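Side-chain contacts in quinone reductase (Klebsiella pneumoniae subsp. pneumoniae, PDB 4GI5), which binds flavin-adenine dinucleotide and probably reduces quinones with electrons from NADH or NADPH: residues K221-A224 and G225-A228; Y29-E33 and P34-N38; L238-L241 and W242-P246. All blocks are in the same frame, centred on the assembly; numbering follows the deposited sequence.

Interaction 1: K221-A224 and G225-A228. With FAD (flavin-adenine dinucleotide), chain H.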
loop_
_atom_site.group_PDB
_atom_site.type_symbol
_atom_site.label_atom_id
_atom_site.label_comp_id
_atom_site.label_asym_id
_atom_site.label_seq_id
_atom_site.Cartn_x
_atom_site.Cartn_y
_atom_site.Cartn_z
ATOM N N LYS B 221 -6.432 -21.513 -6.203
ATOM C CA LYS B 221 -6.795 -22.834 -6.668
ATOM C C LYS B 221 -5.719 -23.454 -7.511
ATOM O O LYS B 221 -5.987 -24.400 -8.259
ATOM C CB LYS B 221 -8.035 -22.657 -7.549
ATOM C CG LYS B 221 -9.245 -22.057 -6.820
ATOM C CD LYS B 221 -9.586 -22.868 -5.567
ATOM C CE LYS B 221 -10.435 -22.068 -4.580
ATOM N NZ LYS B 221 -11.829 -22.409 -4.927
ATOM N N THR B 222 -4.537 -22.897 -7.531
ATOM C CA THR B 222 -3.457 -23.391 -8.361
ATOM C C THR B 222 -3.303 -24.939 -8.155
ATOM O O THR B 222 -3.144 -25.412 -7.038
ATOM C CB THR B 222 -2.126 -22.724 -8.039
ATOM O OG1 THR B 222 -2.241 -21.293 -8.279
ATOM C CG2 THR B 222 -1.018 -23.192 -8.943
ATOM N N ASP B 223 -3.301 -25.605 -9.286
ATOM C CA ASP B 223 -3.011 -27.061 -9.384
ATOM C C ASP B 223 -1.746 -27.312 -10.183
ATOM O O ASP B 223 -0.968 -26.391 -10.578
ATOM C CB ASP B 223 -4.255 -27.789 -9.986
ATOM C CG ASP B 223 -4.583 -27.393 -11.378
ATOM O OD1 ASP B 223 -3.856 -26.639 -12.046
ATOM O OD2 ASP B 223 -5.607 -27.899 -11.897
ATOM N N ALA B 224 -1.441 -28.616 -10.480
ATOM C CA ALA B 224 -0.118 -28.809 -11.148
ATOM C C ALA B 224 -0.047 -28.151 -12.487
ATOM O O ALA B 224 1.014 -27.687 -12.926
ATOM C CB ALA B 224 0.215 -30.353 -11.303
ATOM N N GLY B 225 -1.128 -28.151 -13.249
ATOM C CA GLY B 225 -1.045 -27.628 -14.557
ATOM C C GLY B 225 -0.954 -26.086 -14.598
ATOM O O GLY B 225 -0.196 -25.501 -15.372
ATOM N N GLN B 226 -1.652 -25.496 -13.664
ATOM C CA GLN B 226 -1.548 -23.987 -13.500
ATOM C C GLN B 226 -0.159 -23.585 -13.021
ATOM O O GLN B 226 0.436 -22.610 -13.478
ATOM C CB GLN B 226 -2.684 -23.516 -12.555
ATOM C CG GLN B 226 -2.762 -21.985 -12.454
ATOM C CD GLN B 226 -3.973 -21.542 -11.700
ATOM O OE1 GLN B 226 -4.854 -22.346 -11.345
ATOM N NE2 GLN B 226 -3.935 -20.317 -11.243
ATOM N N PHE B 227 0.403 -24.336 -12.100
ATOM C CA PHE B 227 1.747 -24.126 -11.682
ATOM C C PHE B 227 2.766 -24.252 -12.801
ATOM O O PHE B 227 3.717 -23.479 -12.911
ATOM C CB PHE B 227 2.087 -25.028 -10.528
ATOM C CG PHE B 227 3.427 -24.754 -9.935
ATOM C CD1 PHE B 227 3.663 -23.565 -9.160
ATOM C CD2 PHE B 227 4.509 -25.643 -10.049
ATOM C CE1 PHE B 227 4.899 -23.243 -8.645
ATOM C CE2 PHE B 227 5.770 -25.304 -9.570
ATOM C CZ PHE B 227 5.977 -24.129 -8.832
ATOM N N ALA B 228 2.611 -25.280 -13.661
ATOM C CA ALA B 228 3.495 -25.357 -14.780
ATOM C C ALA B 228 3.367 -24.115 -15.681
ATOM O O ALA B 228 4.444 -23.631 -16.208
ATOM C CB ALA B 228 3.259 -26.657 -15.613
HETATM P PA FAD H . -0.796 -20.735 -0.987
HETATM O O1A FAD H . 0.457 -21.152 -0.334
HETATM O O2A FAD H . -2.074 -20.559 -0.312
HETATM O O5B FAD H . -1.132 -21.763 -2.215
HETATM C C5B FAD H . -2.117 -21.549 -3.246
HETATM C C4B FAD H . -2.322 -22.833 -3.982
HETATM O O4B FAD H . -1.179 -23.072 -4.771
HETATM C C3B FAD H . -2.611 -24.006 -3.077
HETATM O O3B FAD H . -3.736 -24.652 -3.653
HETATM C C2B FAD H . -1.352 -24.797 -3.285
HETATM O O2B FAD H . -1.509 -26.216 -3.021
HETATM C C1B FAD H . -0.879 -24.528 -4.674
HETATM N N9A FAD H . 0.577 -24.812 -4.801
HETATM C C8A FAD H . 1.675 -24.561 -3.906
HETATM N N7A FAD H . 2.818 -25.000 -4.381
HETATM C C5A FAD H . 2.396 -25.637 -5.511
HETATM C C6A FAD H . 3.041 -26.479 -6.519
HETATM N N6A FAD H . 4.319 -26.563 -6.351
HETATM N N1A FAD H . 2.347 -26.998 -7.590
HETATM C C2A FAD H . 1.044 -26.762 -7.705
HETATM N N3A FAD H . 0.368 -26.010 -6.755
HETATM C C4A FAD H . 1.043 -25.498 -5.788
HETATM N N1 FAD H . -6.253 -11.499 -3.597
HETATM C C2 FAD H . -6.522 -10.479 -4.438
HETATM O O2 FAD H . -6.749 -10.681 -5.707
HETATM N N3 FAD H . -6.574 -9.173 -3.990
HETATM C C4 FAD H . -6.482 -8.867 -2.683
HETATM O O4 FAD H . -6.444 -7.690 -2.297
HETATM C C4X FAD H . -6.229 -9.949 -1.770
HETATM N N5 FAD H . -6.054 -9.686 -0.440
HETATM C C5X FAD H . -5.686 -10.740 0.439
HETATM C C6 FAD H . -5.425 -10.486 1.700
HETATM C C7 FAD H . -4.951 -11.474 2.561
HETATM C C7M FAD H . -4.646 -11.164 3.980
HETATM C C8 FAD H . -4.844 -12.803 2.088
HETATM C C8M FAD H . -4.405 -13.892 3.029
HETATM C C9 FAD H . -5.132 -13.098 0.792
HETATM C C9A FAD H . -5.539 -12.055 -0.089
HETATM N N10 FAD H . -5.707 -12.274 -1.439
HETATM C C10 FAD H . -6.038 -11.247 -2.312
HETATM C "C1'" FAD H . -5.493 -13.597 -2.043
HETATM C "C2'" FAD H . -3.975 -13.741 -2.176
HETATM O "O2'" FAD H . -3.340 -12.886 -3.130
HETATM C "C3'" FAD H . -3.594 -15.214 -2.535
HETATM O "O3'" FAD H . -4.036 -15.967 -1.377
HETATM C "C4'" FAD H . -2.087 -15.450 -2.702
HETATM O "O4'" FAD H . -1.668 -14.861 -3.891
HETATM C "C5'" FAD H . -1.804 -16.968 -2.856
HETATM O "O5'" FAD H . -0.426 -17.157 -2.835
HETATM P P FAD H . 0.186 -18.036 -1.588
HETATM O O1P FAD H . 1.640 -18.156 -1.831
HETATM O O2P FAD H . -0.219 -17.548 -0.271
HETATM O O3P FAD H . -0.566 -19.421 -1.941
#

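Interaction 2: Y29-E33 and P34-N38. With FAD (flavin-adenine dinucleotide), chain H.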
loop_
_atom_site.group_PDB
_atom_site.type_symbol
_atom_site.label_atom_id
_atom_site.label_comp_id
_atom_site.label_asym_id
_atom_site.label_seq_id
_atom_site.Cartn_x
_atom_site.Cartn_y
_atom_site.Cartn_z
ATOM N N TYR B 29 11.559 -10.774 -0.784
ATOM C CA TYR B 29 10.530 -11.836 -0.779
ATOM C C TYR B 29 9.754 -11.774 0.528
ATOM O O TYR B 29 10.322 -11.753 1.604
ATOM C CB TYR B 29 11.194 -13.217 -0.933
ATOM C CG TYR B 29 10.352 -14.408 -0.590
ATOM C CD1 TYR B 29 9.387 -14.916 -1.491
ATOM C CD2 TYR B 29 10.471 -15.046 0.625
ATOM C CE1 TYR B 29 8.626 -16.023 -1.136
ATOM C CE2 TYR B 29 9.696 -16.150 0.959
ATOM C CZ TYR B 29 8.791 -16.639 0.020
ATOM O OH TYR B 29 8.030 -17.725 0.412
ATOM N N ALA B 30 8.434 -11.681 0.440
ATOM C CA ALA B 30 7.528 -11.593 1.567
ATOM C C ALA B 30 6.457 -12.649 1.580
ATOM O O ALA B 30 5.419 -12.495 0.990
ATOM C CB ALA B 30 6.877 -10.188 1.586
ATOM N N HIS B 31 6.723 -13.800 2.252
ATOM C CA HIS B 31 5.664 -14.766 2.503
ATOM C C HIS B 31 6.074 -15.517 3.745
ATOM O O HIS B 31 7.232 -15.889 3.832
ATOM C CB HIS B 31 5.466 -15.751 1.336
ATOM C CG HIS B 31 4.162 -16.457 1.429
ATOM N ND1 HIS B 31 3.870 -17.389 2.413
ATOM C CD2 HIS B 31 3.003 -16.298 0.720
ATOM C CE1 HIS B 31 2.657 -17.841 2.247
ATOM N NE2 HIS B 31 2.093 -17.167 1.257
ATOM N N PRO B 32 5.127 -15.685 4.678
ATOM C CA PRO B 32 5.438 -16.355 5.931
ATOM C C PRO B 32 5.656 -17.905 5.853
ATOM O O PRO B 32 6.312 -18.475 6.714
ATOM C CB PRO B 32 4.192 -16.065 6.740
ATOM C CG PRO B 32 3.104 -15.854 5.890
ATOM C CD PRO B 32 3.767 -15.146 4.687
ATOM N N GLU B 33 5.300 -18.538 4.758
ATOM C CA GLU B 33 5.340 -20.035 4.687
ATOM C C GLU B 33 6.170 -20.531 3.525
ATOM O O GLU B 33 5.881 -20.358 2.345
ATOM C CB GLU B 33 3.928 -20.594 4.659
ATOM C CG GLU B 33 3.793 -22.118 4.357
ATOM C CD GLU B 33 4.610 -22.967 5.345
ATOM O OE1 GLU B 33 4.379 -22.726 6.536
ATOM O OE2 GLU B 33 5.446 -23.752 4.862
ATOM N N PRO B 34 7.273 -21.254 3.820
ATOM C CA PRO B 34 8.178 -21.704 2.812
ATOM C C PRO B 34 7.616 -22.702 1.857
ATOM O O PRO B 34 8.067 -22.815 0.712
ATOM C CB PRO B 34 9.353 -22.357 3.635
ATOM C CG PRO B 34 9.113 -21.949 5.018
ATOM C CD PRO B 34 7.769 -21.413 5.210
ATOM N N ARG B 35 6.586 -23.485 2.289
ATOM C CA ARG B 35 5.911 -24.440 1.368
ATOM C C ARG B 35 4.734 -23.866 0.531
ATOM O O ARG B 35 4.068 -24.564 -0.183
ATOM C CB ARG B 35 5.408 -25.668 2.181
ATOM C CG ARG B 35 6.597 -26.370 2.890
ATOM C CD ARG B 35 6.015 -27.431 3.864
ATOM N NE ARG B 35 5.318 -28.410 3.033
ATOM C CZ ARG B 35 4.506 -29.336 3.610
ATOM N NH1 ARG B 35 4.377 -29.356 4.864
ATOM N NH2 ARG B 35 3.884 -30.197 2.902
ATOM N N SER B 36 4.559 -22.519 0.582
ATOM C CA SER B 36 3.494 -21.855 -0.150
ATOM C C SER B 36 3.756 -21.857 -1.600
ATOM O O SER B 36 4.870 -22.159 -2.074
ATOM C CB SER B 36 3.516 -20.344 0.300
ATOM O OG SER B 36 4.741 -19.672 0.082
ATOM N N LEU B 37 2.754 -21.498 -2.383
ATOM C CA LEU B 37 2.945 -21.196 -3.766
ATOM C C LEU B 37 4.076 -20.216 -3.986
ATOM O O LEU B 37 4.951 -20.352 -4.841
ATOM C CB LEU B 37 1.584 -20.736 -4.328
ATOM C CG LEU B 37 1.690 -20.322 -5.793
ATOM C CD1 LEU B 37 1.975 -21.469 -6.768
ATOM C CD2 LEU B 37 0.402 -19.665 -6.257
ATOM N N ASN B 38 4.044 -19.088 -3.254
ATOM C CA ASN B 38 5.127 -18.130 -3.332
ATOM C C ASN B 38 6.533 -18.724 -3.024
ATOM O O ASN B 38 7.502 -18.431 -3.706
ATOM C CB ASN B 38 4.883 -16.929 -2.402
ATOM C CG ASN B 38 4.118 -15.829 -3.132
ATOM O OD1 ASN B 38 4.749 -14.990 -3.772
ATOM N ND2 ASN B 38 2.817 -15.912 -3.143
HETATM P PA FAD H . -0.796 -20.735 -0.987
HETATM O O1A FAD H . 0.457 -21.152 -0.334
HETATM O O2A FAD H . -2.074 -20.559 -0.312
HETATM O O5B FAD H . -1.132 -21.763 -2.215
HETATM C C5B FAD H . -2.117 -21.549 -3.246
HETATM C C4B FAD H . -2.322 -22.833 -3.982
HETATM O O4B FAD H . -1.179 -23.072 -4.771
HETATM C C3B FAD H . -2.611 -24.006 -3.077
HETATM O O3B FAD H . -3.736 -24.652 -3.653
HETATM C C2B FAD H . -1.352 -24.797 -3.285
HETATM O O2B FAD H . -1.509 -26.216 -3.021
HETATM C C1B FAD H . -0.879 -24.528 -4.674
HETATM N N9A FAD H . 0.577 -24.812 -4.801
HETATM C C8A FAD H . 1.675 -24.561 -3.906
HETATM N N7A FAD H . 2.818 -25.000 -4.381
HETATM C C5A FAD H . 2.396 -25.637 -5.511
HETATM C C6A FAD H . 3.041 -26.479 -6.519
HETATM N N6A FAD H . 4.319 -26.563 -6.351
HETATM N N1A FAD H . 2.347 -26.998 -7.590
HETATM C C2A FAD H . 1.044 -26.762 -7.705
HETATM N N3A FAD H . 0.368 -26.010 -6.755
HETATM C C4A FAD H . 1.043 -25.498 -5.788
HETATM N N1 FAD H . -6.253 -11.499 -3.597
HETATM C C2 FAD H . -6.522 -10.479 -4.438
HETATM O O2 FAD H . -6.749 -10.681 -5.707
HETATM N N3 FAD H . -6.574 -9.173 -3.990
HETATM C C4 FAD H . -6.482 -8.867 -2.683
HETATM O O4 FAD H . -6.444 -7.690 -2.297
HETATM C C4X FAD H . -6.229 -9.949 -1.770
HETATM N N5 FAD H . -6.054 -9.686 -0.440
HETATM C C5X FAD H . -5.686 -10.740 0.439
HETATM C C6 FAD H . -5.425 -10.486 1.700
HETATM C C7 FAD H . -4.951 -11.474 2.561
HETATM C C7M FAD H . -4.646 -11.164 3.980
HETATM C C8 FAD H . -4.844 -12.803 2.088
HETATM C C8M FAD H . -4.405 -13.892 3.029
HETATM C C9 FAD H . -5.132 -13.098 0.792
HETATM C C9A FAD H . -5.539 -12.055 -0.089
HETATM N N10 FAD H . -5.707 -12.274 -1.439
HETATM C C10 FAD H . -6.038 -11.247 -2.312
HETATM C "C1'" FAD H . -5.493 -13.597 -2.043
HETATM C "C2'" FAD H . -3.975 -13.741 -2.176
HETATM O "O2'" FAD H . -3.340 -12.886 -3.130
HETATM C "C3'" FAD H . -3.594 -15.214 -2.535
HETATM O "O3'" FAD H . -4.036 -15.967 -1.377
HETATM C "C4'" FAD H . -2.087 -15.450 -2.702
HETATM O "O4'" FAD H . -1.668 -14.861 -3.891
HETATM C "C5'" FAD H . -1.804 -16.968 -2.856
HETATM O "O5'" FAD H . -0.426 -17.157 -2.835
HETATM P P FAD H . 0.186 -18.036 -1.588
HETATM O O1P FAD H . 1.640 -18.156 -1.831
HETATM O O2P FAD H . -0.219 -17.548 -0.271
HETATM O O3P FAD H . -0.566 -19.421 -1.941
#

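Interaction 3: L238-L241 and W242-P246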
loop_
_atom_site.group_PDB
_atom_site.type_symbol
_atom_site.label_atom_id
_atom_site.label_comp_id
_atom_site.label_asym_id
_atom_site.label_seq_id
_atom_site.Cartn_x
_atom_site.Cartn_y
_atom_site.Cartn_z
ATOM N N LEU B 238 12.385 -14.063 -16.469
ATOM C CA LEU B 238 13.714 -14.058 -15.949
ATOM C C LEU B 238 14.793 -14.151 -17.080
ATOM O O LEU B 238 15.888 -13.645 -16.927
ATOM C CB LEU B 238 13.837 -15.248 -14.979
ATOM C CG LEU B 238 13.028 -15.124 -13.671
ATOM C CD1 LEU B 238 13.155 -16.395 -12.883
ATOM C CD2 LEU B 238 13.410 -13.897 -12.826
ATOM N N ASP B 239 14.446 -14.799 -18.146
ATOM C CA ASP B 239 15.341 -14.947 -19.358
ATOM C C ASP B 239 15.465 -13.616 -20.087
ATOM O O ASP B 239 16.397 -13.445 -20.861
ATOM C CB ASP B 239 14.723 -16.007 -20.315
ATOM C CG ASP B 239 14.870 -17.431 -19.806
ATOM O OD1 ASP B 239 15.651 -17.609 -18.898
ATOM O OD2 ASP B 239 14.193 -18.348 -20.319
ATOM N N THR B 240 14.548 -12.649 -19.878
ATOM C CA THR B 240 14.530 -11.439 -20.690
ATOM C C THR B 240 14.672 -10.164 -19.831
ATOM O O THR B 240 14.375 -9.086 -20.308
ATOM C CB THR B 240 13.214 -11.383 -21.513
ATOM O OG1 THR B 240 12.055 -11.540 -20.662
ATOM C CG2 THR B 240 13.120 -12.487 -22.590
ATOM N N LEU B 241 15.128 -10.285 -18.586
ATOM C CA LEU B 241 15.195 -9.165 -17.680
ATOM C C LEU B 241 15.903 -7.940 -18.238
ATOM O O LEU B 241 15.554 -6.769 -17.898
ATOM C CB LEU B 241 15.867 -9.527 -16.399
ATOM C CG LEU B 241 15.072 -10.376 -15.489
ATOM C CD1 LEU B 241 15.925 -10.862 -14.335
ATOM C CD2 LEU B 241 13.907 -9.563 -14.936
ATOM N N TRP B 242 16.927 -8.205 -19.045
ATOM C CA TRP B 242 17.750 -7.125 -19.609
ATOM C C TRP B 242 17.394 -6.836 -21.065
ATOM O O TRP B 242 18.015 -6.014 -21.619
ATOM C CB TRP B 242 19.237 -7.407 -19.437
ATOM C CG TRP B 242 19.508 -7.430 -18.026
ATOM C CD1 TRP B 242 19.709 -6.340 -17.208
ATOM C CD2 TRP B 242 19.495 -8.596 -17.167
ATOM N NE1 TRP B 242 19.859 -6.773 -15.901
ATOM C CE2 TRP B 242 19.758 -8.149 -15.848
ATOM C CE3 TRP B 242 19.331 -9.977 -17.379
ATOM C CZ2 TRP B 242 19.881 -9.040 -14.754
ATOM C CZ3 TRP B 242 19.438 -10.837 -16.233
ATOM C CH2 TRP B 242 19.629 -10.297 -14.938
ATOM N N GLN B 243 16.374 -7.457 -21.630
ATOM C CA GLN B 243 15.899 -7.176 -22.957
ATOM C C GLN B 243 14.516 -6.528 -22.931
ATOM O O GLN B 243 14.216 -5.777 -23.795
ATOM C CB GLN B 243 15.802 -8.460 -23.780
ATOM C CG GLN B 243 17.091 -9.223 -23.770
ATOM C CD GLN B 243 16.867 -10.661 -24.244
ATOM O OE1 GLN B 243 16.188 -10.907 -25.241
ATOM N NE2 GLN B 243 17.389 -11.607 -23.495
ATOM N N THR B 244 13.692 -6.736 -21.887
ATOM C CA THR B 244 12.298 -6.272 -21.929
ATOM C C THR B 244 12.280 -4.753 -21.828
ATOM O O THR B 244 13.114 -4.178 -21.081
ATOM C CB THR B 244 11.609 -6.909 -20.658
ATOM O OG1 THR B 244 11.550 -8.335 -20.803
ATOM C CG2 THR B 244 10.218 -6.405 -20.440
ATOM N N GLU B 245 11.401 -4.127 -22.555
ATOM C CA GLU B 245 11.327 -2.658 -22.545
ATOM C C GLU B 245 10.698 -2.249 -21.150
ATOM O O GLU B 245 9.653 -2.737 -20.846
ATOM C CB GLU B 245 10.342 -2.202 -23.607
ATOM C CG GLU B 245 10.321 -0.738 -23.840
ATOM C CD GLU B 245 11.636 -0.305 -24.490
ATOM O OE1 GLU B 245 12.237 -1.157 -25.217
ATOM O OE2 GLU B 245 12.059 0.853 -24.244
ATOM N N PRO B 246 11.331 -1.305 -20.478
ATOM C CA PRO B 246 10.660 -0.740 -19.266
ATOM C C PRO B 246 9.418 -0.032 -19.502
ATOM O O PRO B 246 9.138 0.469 -20.570
ATOM C CB PRO B 246 11.689 0.197 -18.678
ATOM C CG PRO B 246 13.003 -0.196 -19.318
ATOM C CD PRO B 246 12.630 -0.705 -20.705
#

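Interaction 1: K221-A224 and G225-A228
The side chain of D223 caps the start of helix 224-239 by accepting a hydrogen bond from the backbone of Q226. D223 OD1 lies 3.0 Å from Q226 N, which sits nearly in line with the C-O bond. The cap depends on the first torsion of D223. CG sits between the backbone N and the carbonyl carbon (chi1 64°), and this brings the carboxylate back over the first turn. Its negative charge next to the helix N-terminus is probably favourable.

Backbone bonds carry the turn onward. F227 N donates to D223 O at 2.9 Å, and A228 N donates to A224 O at 3.0 Å.

T222 and Q226 supply the other side-chain contact. The two side chains cross at about a right angle. Q226 is extended, and its OE1 comes within 3.5 Å of T222 CA. Q226 NE2 donates to R218 O, and T222 OG1 bonds to T219 O and Q230 NE2. On its other branch, T222 CG2 packs against F227 N at 3.6 Å.

The flavin-adenine dinucleotide adds van der Waals contacts. The adenine amino nitrogen N6A stands 3.7 Å above the F227 ring, over its centre. F227 CG is 3.4 Å from adenine N1A. T222 CB touches the ribose oxygen O4B at 3.4 Å.

T222, D223 and F227 thus line the adenosine end of the dinucleotide pocket. The arrangement is an aspartate N-cap on the helix that follows the last strand of the parallel sheet in this flavodoxin-like fold.

Interaction 2: Y29-E33 and P34-N38
Y29 ends strand 24-29 and places its ring beside the start of helix 37-51. Its CE1 comes 3.7 Å from N38 O, which approaches the ring obliquely.

H31 follows, with its side chain between S36, N38 and the flavin-adenine dinucleotide. S36 CB makes a CH-pi contact over one ring face, 3.6 Å from the centroid. H31 ND1 accepts from E33 N in the ring plane, and NE2 donates to phosphate oxygen O2P at 2.8 Å. A bond at each nitrogen fixes the rotation of the ring. H31 and N38 cross at about a right angle, with CD2 near N38 CB.

At E33 the chain makes a type I turn to S36. E33 O accepts twice from S36. The hydroxyl OG, 2.6 Å away, meets it nearly along the C=O axis; S36 N comes from above the carbonyl plane. The E33 side chain bends at chi2 (56°), bringing OE2 to R35 N at 2.8 Å. The amide meets OE2 on the anti side, 21° out of the carboxylate plane.

The turn leads into a phosphate grip. L37 N donates to O1A. N38 holds O1P twice, from N and from ND2, each at 2.9 Å. The helix N-terminus probably helps to offset the phosphate charge.

S36 is the N-cap of helix 37-51, and its OG also bonds to G39 N. Strand 115-121 lies alongside: Q119 bonds to N38 O, and P121 packs on H31 and N38. F227 of helix 224-239 touches L37, while P86 of the second subunit packs on H31.

Interaction 3: L238-L241 and W242-P246
T240 O collects three hydrogen bonds from Q243 and T244 as the chain turns out of helix 224-239, the last helix of the flavodoxin-like fold. T244 N is 2.9 Å away and lies almost straight out from the carbonyl, but its N-H points off the line, with an N-H...O angle of 142°. Q243 N, also at 2.9 Å, comes from above the carbonyl plane. T244 OG1 is the third donor and lies out of the plane as well. The torsion chi1 of T244 (-67°) turns OG1 away from its own carbonyl carbon and back to T240. Three donors converge on this one oxygen and close the turn.

The tightly packed part continues at L241 and W242. Buried L241 rests on L211 and M170, from two strands of the parallel sheet. Its O accepts from R168 NH1, which also donates to T244 O. W242 turns its indole back over the preceding residue, and the two side chains cross obliquely. On its other contacts, the indole meets the H54 ring at about 50° and packs on T115.

The outer side is looser. D239 and Q243 are exposed. Q243 extends its chain back toward the helix end, but NE2 stays 3.4 Å from D239 O at an angle too poor for a hydrogen bond. T240 is partly exposed, and its OG1 bonds to E236 O one turn earlier.

The L241 contact is a CH-pi interaction: its CB stands over one face of the indole, 3.7 Å from the centroid of the six-membered ring and 16° off the ring normal.

Overall arrangement
Interactions 1 and 2 form neighbouring parts of one flavin-adenine dinucleotide site. Residues 29-38 hold the phosphates, and residues 221-228 line the adenosine end. Their centres are 16 Å apart, but they meet directly through L37: its CD1 is 3.6 Å from F227 CD1, and its CD2 is 3.7 Å from T222 OG1. Each opens a helix behind a strand of the parallel sheet. Interaction 3 lies at the other end of helix 224-239, which interaction 1 begins. Its centre is 25 Å from that of either other contact, with nearest atoms about 11 Å away. It lies away from the cofactor site and joins the helix end to the sheet.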